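Local atomic coordinates of PrgX (Enterococcus faecalis, PDB entry 2AWI), a protein that acts as the receptor for the peptide sex pheromone cCF10 and probably binds DNA as a repressor in the regulation of conjugation. Residues A[106-111]-A[149-154]; A[174-179]-A[214-219]; A[185-190]-A[224-229]; A[236-241]-A[259-264]. The protein carries 1 engineered substitution. All blocks are in the same frame, centred on the assembly; numbering follows the deposited sequence.

Contact 1 of 4, residues A[106-111]-A[149-154]. Engineered in segment 149-154: Cys153 (natural residue Tyr).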
# COMPACT_ATOMS: atom_id res chain seq x y z
N SER A 106 -33.51 -27.95 30.34
CA SER A 106 -33.88 -26.76 29.59
C SER A 106 -32.81 -26.49 28.54
O SER A 106 -31.70 -27.03 28.61
CB SER A 106 -33.99 -25.55 30.52
OG SER A 106 -32.72 -25.14 31.01
N LEU A 107 -33.15 -25.64 27.58
CA LEU A 107 -32.22 -25.28 26.52
C LEU A 107 -30.97 -24.65 27.13
O LEU A 107 -29.87 -24.82 26.60
CB LEU A 107 -32.89 -24.31 25.55
CG LEU A 107 -34.09 -24.91 24.80
CD1 LEU A 107 -34.75 -23.83 23.96
CD2 LEU A 107 -33.63 -26.07 23.93
N GLN A 108 -31.12 -23.94 28.24
CA GLN A 108 -29.97 -23.32 28.88
C GLN A 108 -29.02 -24.42 29.36
O GLN A 108 -27.85 -24.43 28.99
CB GLN A 108 -30.42 -22.45 30.06
CG GLN A 108 -31.12 -21.18 29.63
CD GLN A 108 -30.18 -20.18 28.98
OE1 GLN A 108 -30.60 -19.32 28.21
NE2 GLN A 108 -28.89 -20.28 29.30
N TYR A 109 -29.52 -25.34 30.16
CA TYR A 109 -28.70 -26.44 30.66
C TYR A 109 -28.07 -27.23 29.52
O TYR A 109 -26.94 -27.72 29.64
CB TYR A 109 -29.51 -27.38 31.55
CG TYR A 109 -29.58 -26.91 32.99
CD1 TYR A 109 -28.44 -26.88 33.79
CD2 TYR A 109 -30.78 -26.44 33.53
CE1 TYR A 109 -28.49 -26.40 35.09
CE2 TYR A 109 -30.84 -25.96 34.84
CZ TYR A 109 -29.69 -25.94 35.61
OH TYR A 109 -29.74 -25.44 36.89
N PHE A 110 -28.77 -27.36 28.40
CA PHE A 110 -28.18 -28.08 27.29
C PHE A 110 -26.97 -27.29 26.83
O PHE A 110 -25.90 -27.85 26.61
CB PHE A 110 -29.15 -28.25 26.13
CG PHE A 110 -28.65 -29.17 25.05
CD1 PHE A 110 -28.32 -30.49 25.36
CD2 PHE A 110 -28.47 -28.72 23.75
CE1 PHE A 110 -27.82 -31.35 24.39
CE2 PHE A 110 -27.97 -29.57 22.76
CZ PHE A 110 -27.65 -30.89 23.09
N SER A 111 -27.15 -25.98 26.69
CA SER A 111 -26.08 -25.10 26.26
C SER A 111 -24.88 -25.20 27.22
O SER A 111 -23.73 -25.23 26.78
CB SER A 111 -26.58 -23.65 26.21
OG SER A 111 -25.61 -22.80 25.61
N PHE A 149 -35.45 -19.55 19.35
CA PHE A 149 -35.09 -18.40 20.18
C PHE A 149 -33.58 -18.20 20.25
O PHE A 149 -32.81 -19.02 19.75
CB PHE A 149 -35.68 -18.58 21.59
CG PHE A 149 -37.11 -19.07 21.59
CD1 PHE A 149 -37.39 -20.44 21.55
CD2 PHE A 149 -38.17 -18.17 21.59
CE1 PHE A 149 -38.71 -20.90 21.51
CE2 PHE A 149 -39.50 -18.61 21.54
CZ PHE A 149 -39.77 -19.98 21.50
N GLY A 150 -33.17 -17.11 20.88
CA GLY A 150 -31.76 -16.81 21.02
C GLY A 150 -30.95 -18.00 21.50
O GLY A 150 -29.94 -18.37 20.89
N ILE A 151 -31.40 -18.63 22.57
CA ILE A 151 -30.68 -19.77 23.13
C ILE A 151 -30.52 -20.92 22.12
O ILE A 151 -29.59 -21.72 22.22
CB ILE A 151 -31.37 -20.27 24.42
CG1 ILE A 151 -30.56 -21.40 25.05
CG2 ILE A 151 -32.78 -20.73 24.09
CD1 ILE A 151 -29.14 -21.01 25.42
N ASP A 152 -31.43 -21.00 21.15
CA ASP A 152 -31.34 -22.04 20.12
C ASP A 152 -30.14 -21.74 19.23
O ASP A 152 -29.38 -22.64 18.86
CB ASP A 152 -32.62 -22.10 19.28
CG ASP A 152 -33.79 -22.66 20.04
OD1 ASP A 152 -33.66 -23.78 20.58
OD2 ASP A 152 -34.85 -21.99 20.10
N CYS A 153 -29.95 -20.47 18.89
CA CYS A 153 -28.82 -20.08 18.07
C CYS A 153 -27.52 -20.18 18.88
O CYS A 153 -26.44 -20.34 18.31
CB CYS A 153 -29.02 -18.68 17.51
SG CYS A 153 -30.23 -18.64 16.16
N GLU A 154 -27.62 -20.11 20.20
CA GLU A 154 -26.43 -20.23 21.04
C GLU A 154 -26.05 -21.70 21.01
O GLU A 154 -24.88 -22.06 20.83
CB GLU A 154 -26.73 -19.78 22.48
CG GLU A 154 -25.50 -19.69 23.37
CD GLU A 154 -25.84 -19.30 24.80
OE1 GLU A 154 -26.53 -18.27 25.00
OE2 GLU A 154 -25.41 -20.03 25.73
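Glu154 OE2 has two partners: Ser111 OG, 2.8 Å away across the contact, and the ammonium group of Lys79 in helix 74-87, which forms a salt bridge with it. The Ser111 hydroxyl has a second possible acceptor in Asn158 OD1, so its proton is not assigned. Glu154 holds CG anti to the backbone N (chi1 -172°) and extends toward the serine. Beside this polar pair sits Ile151. Its CG2 rests on Leu107 CD1 at 3.7 Å, while its CD1 touches Ser111 CB at 3.8 Å and also meets the amide end of Gln108. Leu107 CD1 then reaches Asp152 OD1 at 3.6 Å. Asp152 is tied down within its own turn: OD2 accepts from Phe149 N at 2.6 Å through its anti lone pair, a bond from the side chain back to the N-cap residue of helix 150-159. Arg145 forms a salt bridge with the same oxygen. Helical segments 107-111 and 150-154 run nearly parallel, 19° apart, their axes 9.6 Å from each other, and Glu60 of the second subunit accepts from Gly150 N. An apolar centre thus lies between two buttressed carboxylates, whose basic neighbours, Lys79 and Arg145, would favour the ionised form.

Contact 2 of 4, residues A[174-179]-A[214-219]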
# COMPACT_ATOMS: atom_id res chain seq x y z
N PRO A 174 -33.13 -24.52 9.49
CA PRO A 174 -34.50 -24.20 9.89
C PRO A 174 -34.66 -22.97 10.79
O PRO A 174 -35.77 -22.49 11.01
CB PRO A 174 -34.98 -25.49 10.56
CG PRO A 174 -33.72 -26.06 11.11
CD PRO A 174 -32.74 -25.85 9.99
N MSE A 175 -33.54 -22.47 11.30
CA MSE A 175 -33.59 -21.31 12.17
C MSE A 175 -33.48 -20.02 11.37
O MSE A 175 -33.78 -18.95 11.88
CB MSE A 175 -32.46 -21.38 13.20
CG MSE A 175 -32.63 -22.53 14.16
SE MSE A 175 -31.24 -22.58 15.47
CE MSE A 175 -31.73 -24.23 16.37
N TYR A 176 -33.07 -20.13 10.12
CA TYR A 176 -32.94 -18.97 9.26
C TYR A 176 -33.83 -19.06 8.02
O TYR A 176 -34.27 -20.15 7.64
CB TYR A 176 -31.47 -18.79 8.85
CG TYR A 176 -30.57 -18.44 10.01
CD1 TYR A 176 -30.15 -19.43 10.90
CD2 TYR A 176 -30.21 -17.12 10.28
CE1 TYR A 176 -29.42 -19.11 12.04
CE2 TYR A 176 -29.48 -16.78 11.41
CZ TYR A 176 -29.10 -17.78 12.29
OH TYR A 176 -28.45 -17.46 13.46
N PRO A 177 -34.10 -17.92 7.37
CA PRO A 177 -33.62 -16.57 7.72
C PRO A 177 -34.32 -15.95 8.92
O PRO A 177 -35.40 -16.38 9.33
CB PRO A 177 -33.88 -15.78 6.45
CG PRO A 177 -35.14 -16.40 5.95
CD PRO A 177 -34.87 -17.88 6.12
N ILE A 178 -33.69 -14.93 9.49
CA ILE A 178 -34.25 -14.21 10.63
C ILE A 178 -35.23 -13.18 10.06
O ILE A 178 -34.97 -12.57 9.02
CB ILE A 178 -33.15 -13.46 11.44
CG1 ILE A 178 -32.08 -14.45 11.93
CG2 ILE A 178 -33.79 -12.72 12.62
CD1 ILE A 178 -32.58 -15.54 12.86
N VAL A 179 -36.37 -13.00 10.74
CA VAL A 179 -37.36 -12.04 10.27
C VAL A 179 -37.52 -10.83 11.18
O VAL A 179 -37.72 -9.70 10.71
CB VAL A 179 -38.75 -12.73 10.10
CG1 VAL A 179 -38.61 -13.96 9.22
CG2 VAL A 179 -39.32 -13.11 11.45
N ILE A 214 -23.31 -16.26 3.98
CA ILE A 214 -23.03 -14.89 3.59
C ILE A 214 -24.37 -14.22 3.27
O ILE A 214 -24.57 -13.04 3.57
CB ILE A 214 -22.11 -14.84 2.35
CG1 ILE A 214 -20.70 -15.28 2.76
CG2 ILE A 214 -22.11 -13.44 1.74
CD1 ILE A 214 -19.67 -15.17 1.64
N ASN A 215 -25.28 -14.97 2.66
CA ASN A 215 -26.59 -14.45 2.32
C ASN A 215 -27.43 -14.22 3.57
O ASN A 215 -28.09 -13.18 3.70
CB ASN A 215 -27.32 -15.41 1.38
CG ASN A 215 -26.73 -15.44 -0.02
OD1 ASN A 215 -27.14 -16.24 -0.86
ND2 ASN A 215 -25.77 -14.56 -0.27
N GLN A 216 -27.42 -15.18 4.49
CA GLN A 216 -28.18 -15.03 5.72
C GLN A 216 -27.72 -13.78 6.49
O GLN A 216 -28.53 -12.99 6.96
CB GLN A 216 -28.04 -16.27 6.61
CG GLN A 216 -28.71 -17.52 6.07
CD GLN A 216 -30.10 -17.25 5.51
OE1 GLN A 216 -30.95 -16.63 6.15
NE2 GLN A 216 -30.34 -17.72 4.29
N PHE A 217 -26.40 -13.62 6.59
CA PHE A 217 -25.86 -12.47 7.30
C PHE A 217 -26.26 -11.17 6.64
O PHE A 217 -26.70 -10.23 7.30
CB PHE A 217 -24.33 -12.54 7.37
CG PHE A 217 -23.73 -11.39 8.11
CD1 PHE A 217 -23.91 -11.27 9.49
CD2 PHE A 217 -23.03 -10.39 7.44
CE1 PHE A 217 -23.41 -10.17 10.18
CE2 PHE A 217 -22.52 -9.29 8.12
CZ PHE A 217 -22.71 -9.18 9.49
N GLU A 218 -26.10 -11.10 5.32
CA GLU A 218 -26.44 -9.88 4.60
C GLU A 218 -27.92 -9.55 4.69
O GLU A 218 -28.31 -8.39 4.64
CB GLU A 218 -25.99 -9.99 3.14
CG GLU A 218 -24.48 -9.86 2.99
CD GLU A 218 -23.95 -8.52 3.48
OE1 GLU A 218 -22.83 -8.49 4.05
OE2 GLU A 218 -24.64 -7.49 3.29
N HIS A 219 -28.75 -10.57 4.83
CA HIS A 219 -30.18 -10.34 4.94
C HIS A 219 -30.52 -9.68 6.28
O HIS A 219 -31.47 -8.89 6.37
CB HIS A 219 -30.96 -11.65 4.81
CG HIS A 219 -32.43 -11.48 5.03
ND1 HIS A 219 -33.21 -10.70 4.20
CD2 HIS A 219 -33.24 -11.92 6.02
CE1 HIS A 219 -34.44 -10.67 4.68
NE2 HIS A 219 -34.49 -11.40 5.78
O HOH W 1 -31.14 -14.21 8.05
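Gln216 and His219 turn one side of helix 207-220 toward Pro177 and its neighbours, in the loop joining helices 165-172 and 184-203 of the all-helical, TPR-like region. The peptide bond before Pro177 is cis, and the proline lies opposite the glutamine.

The hydrogen bonding runs through one water. It accepts from Ile178 N at 3.0 Å and donates to both the backbone O and the side-chain OE1 of Gln216, each 3.1 Å away. Loop and helix are therefore bridged by a single molecule that uses both protons on the same residue. The water also lies in plane at the edges of the Tyr176 and His219 rings.

Pro177 and Tyr176 meet the helix by packing. Gln216 bends at chi2 (-43°), and its OE1 lies 3.1 Å from Pro177 CB and 3.5 Å from Tyr176 CB, so the carbonyl oxygen faces carbon as well as the water. His219 adds its imidazole, with CD2 3.9 Å from Pro177 CB.

Other parts of the fold hold both partners. Tyr176 OH bonds to Ile190 O of helix 184-203, and the ring packs on Cys153, an engineered residue. Phe217 packs on Ile236 of helix 230-248. At the other end of the contact the Ile178 carbonyl oxygen lies near the imidazole plane, at the ring edge, 3.5 Å from His219 CD2.

Contact 3 of 4, residues A[185-190]-A[224-229]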
# COMPACT_ATOMS: atom_id res chain seq x y z
N ASP A 185 -29.03 -8.39 22.58
CA ASP A 185 -28.52 -9.70 23.00
C ASP A 185 -28.89 -10.74 21.95
O ASP A 185 -28.03 -11.52 21.50
CB ASP A 185 -29.13 -10.10 24.34
CG ASP A 185 -28.64 -9.24 25.50
OD1 ASP A 185 -29.28 -9.28 26.58
OD2 ASP A 185 -27.62 -8.55 25.32
N TYR A 186 -30.16 -10.75 21.56
CA TYR A 186 -30.67 -11.69 20.56
C TYR A 186 -29.93 -11.49 19.23
O TYR A 186 -29.48 -12.45 18.61
CB TYR A 186 -32.18 -11.47 20.41
CG TYR A 186 -32.83 -12.17 19.24
CD1 TYR A 186 -32.97 -11.53 18.01
CD2 TYR A 186 -33.30 -13.48 19.36
CE1 TYR A 186 -33.56 -12.18 16.92
CE2 TYR A 186 -33.89 -14.13 18.30
CZ TYR A 186 -34.02 -13.48 17.08
OH TYR A 186 -34.59 -14.15 16.02
N ASP A 187 -29.79 -10.23 18.82
CA ASP A 187 -29.09 -9.90 17.58
C ASP A 187 -27.68 -10.50 17.52
O ASP A 187 -27.28 -11.07 16.51
CB ASP A 187 -28.98 -8.38 17.43
CG ASP A 187 -30.32 -7.71 17.17
OD1 ASP A 187 -30.32 -6.47 17.00
OD2 ASP A 187 -31.36 -8.40 17.13
N LEU A 188 -26.93 -10.36 18.61
CA LEU A 188 -25.56 -10.86 18.67
C LEU A 188 -25.52 -12.37 18.47
O LEU A 188 -24.74 -12.89 17.69
CB LEU A 188 -24.93 -10.52 20.02
CG LEU A 188 -23.41 -10.33 20.12
CD1 LEU A 188 -22.97 -10.76 21.50
CD2 LEU A 188 -22.67 -11.12 19.08
N THR A 189 -26.38 -13.07 19.20
CA THR A 189 -26.46 -14.51 19.16
C THR A 189 -26.80 -15.09 17.78
O THR A 189 -26.20 -16.07 17.35
CB THR A 189 -27.49 -15.00 20.16
OG1 THR A 189 -27.19 -14.43 21.44
CG2 THR A 189 -27.47 -16.52 20.26
N ILE A 190 -27.76 -14.48 17.09
CA ILE A 190 -28.13 -14.97 15.78
C ILE A 190 -27.02 -14.71 14.77
O ILE A 190 -26.95 -15.37 13.73
CB ILE A 190 -29.44 -14.32 15.30
CG1 ILE A 190 -29.23 -12.82 15.10
CG2 ILE A 190 -30.54 -14.56 16.33
CD1 ILE A 190 -30.44 -12.11 14.57
N LYS A 224 -35.60 -4.42 10.54
CA LYS A 224 -35.89 -3.19 11.26
C LYS A 224 -35.31 -3.21 12.67
O LYS A 224 -35.53 -4.16 13.42
CB LYS A 224 -37.41 -2.99 11.33
CG LYS A 224 -37.87 -1.85 12.20
CD LYS A 224 -39.37 -1.94 12.46
CE LYS A 224 -39.84 -0.86 13.41
NZ LYS A 224 -41.26 -1.06 13.83
N ASN A 225 -34.57 -2.16 13.02
CA ASN A 225 -33.95 -2.02 14.34
C ASN A 225 -32.92 -3.09 14.70
O ASN A 225 -32.70 -3.36 15.88
CB ASN A 225 -35.03 -1.98 15.43
CG ASN A 225 -35.93 -0.76 15.33
OD1 ASN A 225 -35.46 0.35 15.07
ND2 ASN A 225 -37.22 -0.96 15.56
N ILE A 226 -32.29 -3.69 13.69
CA ILE A 226 -31.29 -4.72 13.93
C ILE A 226 -29.97 -4.08 14.37
O ILE A 226 -29.65 -2.97 13.96
CB ILE A 226 -31.01 -5.55 12.65
CG1 ILE A 226 -30.16 -6.78 12.98
CG2 ILE A 226 -30.27 -4.69 11.62
CD1 ILE A 226 -30.88 -7.78 13.83
N SER A 227 -29.21 -4.78 15.21
CA SER A 227 -27.93 -4.27 15.66
C SER A 227 -26.81 -5.15 15.12
O SER A 227 -26.39 -6.11 15.78
CB SER A 227 -27.85 -4.25 17.19
OG SER A 227 -28.55 -3.15 17.72
N ILE A 228 -26.33 -4.83 13.93
CA ILE A 228 -25.26 -5.61 13.33
C ILE A 228 -23.97 -5.35 14.12
O ILE A 228 -23.66 -4.21 14.46
CB ILE A 228 -25.03 -5.21 11.84
CG1 ILE A 228 -26.33 -5.36 11.04
CG2 ILE A 228 -23.92 -6.06 11.24
CD1 ILE A 228 -26.82 -6.83 10.93
N ASN A 229 -23.23 -6.42 14.40
CA ASN A 229 -21.97 -6.31 15.13
C ASN A 229 -20.89 -5.90 14.15
O ASN A 229 -20.59 -6.63 13.20
CB ASN A 229 -21.62 -7.66 15.76
CG ASN A 229 -20.28 -7.66 16.47
OD1 ASN A 229 -19.24 -7.42 15.86
ND2 ASN A 229 -20.30 -7.94 17.77
O HOH W 2 -31.49 -4.50 18.49
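The loop leading into helix 230-248 is fastened to helix 184-203 by a side-chain-to-backbone bond, Ser227 N to Asp187 OD1, within the TPR-like helical region. The bond is short, 2.7 Å, but bent (141°), and the N-H comes in from above the carboxylate, 38° out of its plane. A water donates to Asp187 OD1 at 2.7 Å and to Asn225 O at 3.1 Å, so the aspartate is tied to the loop at Ser227 directly and at Asn225 through the water. Its other oxygen, OD2, bonds to Ser181 OG, and together these partners fix the carboxylate at both ends. Ile226 crosses the group obliquely with CD1 3.4 Å from Asp187 CG; the same methyl reaches Ile190 CD1 at 4.4 Å. Next to Asp187 in the helix, Leu188 brings CD2 to 4.2 Å from Asn229 ND2. Asn229 is the N-cap of helix 230-248, and its OD1 accepts from Tyr232 N.

Around this junction, Ile190 packs on Leu220 of helix 207-220 and on Cys153, engineered, of helix 150-159, and Leu188 packs on Lys184 of the second subunit. The contact thus places the start of helix 230-248 against helix 184-203, close to the subunit interface.

Contact 4 of 4, residues A[236-241]-A[259-264]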
# COMPACT_ATOMS: atom_id res chain seq x y z
N ILE A 236 -16.80 -11.22 8.60
CA ILE A 236 -17.63 -11.90 7.62
C ILE A 236 -17.34 -11.37 6.22
O ILE A 236 -17.36 -12.12 5.24
CB ILE A 236 -19.13 -11.73 7.95
CG1 ILE A 236 -19.49 -12.68 9.10
CG2 ILE A 236 -19.99 -12.00 6.72
CD1 ILE A 236 -20.94 -12.60 9.52
N ASN A 237 -17.08 -10.06 6.12
CA ASN A 237 -16.79 -9.44 4.83
C ASN A 237 -15.42 -9.91 4.34
O ASN A 237 -15.14 -9.90 3.14
CB ASN A 237 -16.80 -7.91 4.97
CG ASN A 237 -17.03 -7.21 3.64
OD1 ASN A 237 -16.12 -7.10 2.81
ND2 ASN A 237 -18.26 -6.74 3.43
N TYR A 238 -14.56 -10.31 5.28
CA TYR A 238 -13.25 -10.82 4.93
C TYR A 238 -13.42 -12.24 4.39
O TYR A 238 -12.70 -12.66 3.49
CB TYR A 238 -12.33 -10.82 6.16
CG TYR A 238 -11.32 -11.95 6.19
CD1 TYR A 238 -11.61 -13.16 6.82
CD2 TYR A 238 -10.09 -11.83 5.56
CE1 TYR A 238 -10.70 -14.21 6.82
CE2 TYR A 238 -9.17 -12.87 5.56
CZ TYR A 238 -9.48 -14.06 6.19
OH TYR A 238 -8.58 -15.10 6.18
N LEU A 239 -14.37 -12.98 4.96
CA LEU A 239 -14.64 -14.34 4.53
C LEU A 239 -15.29 -14.29 3.16
O LEU A 239 -15.12 -15.19 2.35
CB LEU A 239 -15.54 -15.04 5.55
CG LEU A 239 -14.83 -15.38 6.87
CD1 LEU A 239 -15.84 -15.70 7.97
CD2 LEU A 239 -13.88 -16.55 6.63
N LYS A 240 -16.01 -13.21 2.90
CA LYS A 240 -16.67 -13.00 1.62
C LYS A 240 -15.59 -12.74 0.57
O LYS A 240 -15.66 -13.25 -0.54
CB LYS A 240 -17.62 -11.81 1.71
CG LYS A 240 -18.34 -11.47 0.42
CD LYS A 240 -19.17 -10.20 0.59
CE LYS A 240 -19.77 -9.73 -0.72
NZ LYS A 240 -20.52 -8.45 -0.55
N GLN A 241 -14.58 -11.95 0.94
CA GLN A 241 -13.49 -11.65 0.03
C GLN A 241 -12.76 -12.96 -0.31
O GLN A 241 -12.33 -13.16 -1.44
CB GLN A 241 -12.51 -10.66 0.66
CG GLN A 241 -13.08 -9.26 0.91
CD GLN A 241 -13.63 -8.61 -0.35
OE1 GLN A 241 -12.94 -8.53 -1.37
NE2 GLN A 241 -14.87 -8.15 -0.28
N ASN A 259 -6.11 -6.71 3.54
CA ASN A 259 -6.30 -5.37 4.06
C ASN A 259 -7.21 -5.37 5.29
O ASN A 259 -7.03 -4.57 6.22
CB ASN A 259 -6.87 -4.48 2.96
CG ASN A 259 -7.00 -3.04 3.40
OD1 ASN A 259 -6.15 -2.52 4.12
ND2 ASN A 259 -8.06 -2.39 2.95
N ILE A 260 -8.18 -6.28 5.30
CA ILE A 260 -9.07 -6.37 6.44
C ILE A 260 -8.31 -6.96 7.64
O ILE A 260 -8.48 -6.50 8.77
CB ILE A 260 -10.31 -7.21 6.10
CG1 ILE A 260 -11.19 -6.41 5.13
CG2 ILE A 260 -11.08 -7.59 7.36
CD1 ILE A 260 -12.47 -7.09 4.74
N ILE A 261 -7.47 -7.96 7.39
CA ILE A 261 -6.68 -8.57 8.46
C ILE A 261 -5.84 -7.46 9.10
O ILE A 261 -5.65 -7.43 10.31
CB ILE A 261 -5.74 -9.67 7.92
CG1 ILE A 261 -6.57 -10.88 7.46
CG2 ILE A 261 -4.75 -10.10 8.99
CD1 ILE A 261 -5.73 -12.05 7.00
N ASN A 262 -5.34 -6.56 8.27
CA ASN A 262 -4.52 -5.45 8.73
C ASN A 262 -5.30 -4.46 9.60
O ASN A 262 -4.75 -3.89 10.54
CB ASN A 262 -3.90 -4.73 7.54
CG ASN A 262 -3.19 -3.46 7.94
OD1 ASN A 262 -2.28 -3.48 8.78
ND2 ASN A 262 -3.59 -2.34 7.35
N ILE A 263 -6.57 -4.24 9.27
CA ILE A 263 -7.40 -3.32 10.05
C ILE A 263 -7.55 -3.82 11.48
O ILE A 263 -7.47 -3.03 12.43
CB ILE A 263 -8.80 -3.18 9.42
CG1 ILE A 263 -8.75 -2.17 8.27
CG2 ILE A 263 -9.80 -2.72 10.46
CD1 ILE A 263 -8.24 -0.80 8.69
N PHE A 264 -7.75 -5.12 11.64
CA PHE A 264 -7.90 -5.71 12.96
C PHE A 264 -6.64 -5.48 13.77
O PHE A 264 -6.69 -5.38 14.99
CB PHE A 264 -8.20 -7.22 12.84
CG PHE A 264 -9.65 -7.53 12.57
CD1 PHE A 264 -10.63 -7.23 13.52
CD2 PHE A 264 -10.04 -8.08 11.35
CE1 PHE A 264 -11.98 -7.47 13.26
CE2 PHE A 264 -11.40 -8.33 11.08
CZ PHE A 264 -12.37 -8.02 12.04
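Ile260 and Tyr238 form the centre of an antiparallel helical hairpin in the TPR-like region, made by the consecutive helices 230-248 and 251-266; their segments 236-241 and 259-264 run at 158°, with axes 10.0 Å apart. The first shell is apolar. Ile260 CG2 touches Tyr238 CB at 3.7 Å, and its CD1 reaches past the side chain to the backbone, 3.8 Å from Tyr238 CA. Ile261 takes the outer part of the ring: its CG1 and CD1 both lie 3.8 Å from Tyr238 CE2, the isoleucine chain crossing the tyrosine obliquely. The Tyr238 chi1 of 147° stands well off the staggered value and carries CG to the place from which the ring meets Ile261. Asn237 meets the same Ile260 methyl, its OD1 4.1 Å from CD1, the two chains crossing at about a right angle.

Next come the groups around these residues. Gln241 NE2 makes a weak bond, 3.5 Å, to Asn237 OD1, one turn back in its own helix, while Gln241 OE1 is bonded to Asn256 ND2, a polar link between the two helices. Leu280 of helix 270-286 packs on both Tyr238 and Ile261, adding a third helix to the hairpin.

Farther out, Ile236 and Leu239 pack on Leu198 of helix 184-203. Helix 251-266 meets the second subunit: Ile263 packs on Ile263 of that chain, and Asn259 OD1 is hydrogen-bonded to ND2 of its Asn259.

In the fold
All four contacts lie in one helical region. Contacts 2 and 3 lie closest, with centres 12 Å apart; their segments alternate along the chain, and Phe217 CZ touches Ile228 CG2 at 3.8 Å. Contact 1 touches both: Asp152 CB meets Met175 CE of contact 2 at 3.7 Å, and Glu154 N meets Thr189 CG2 of contact 3 at 3.6 Å. Contact 4 joins the group through contact 2, where Ile214 CD1 lies 3.7 Å from Lys240 CA. It does not touch contact 3, about 7 Å away at the nearest atoms, or contact 1, about 13 Å away. Contacts 1, 3 and 4 also meet the second subunit, whereas contact 2 touches no other chain.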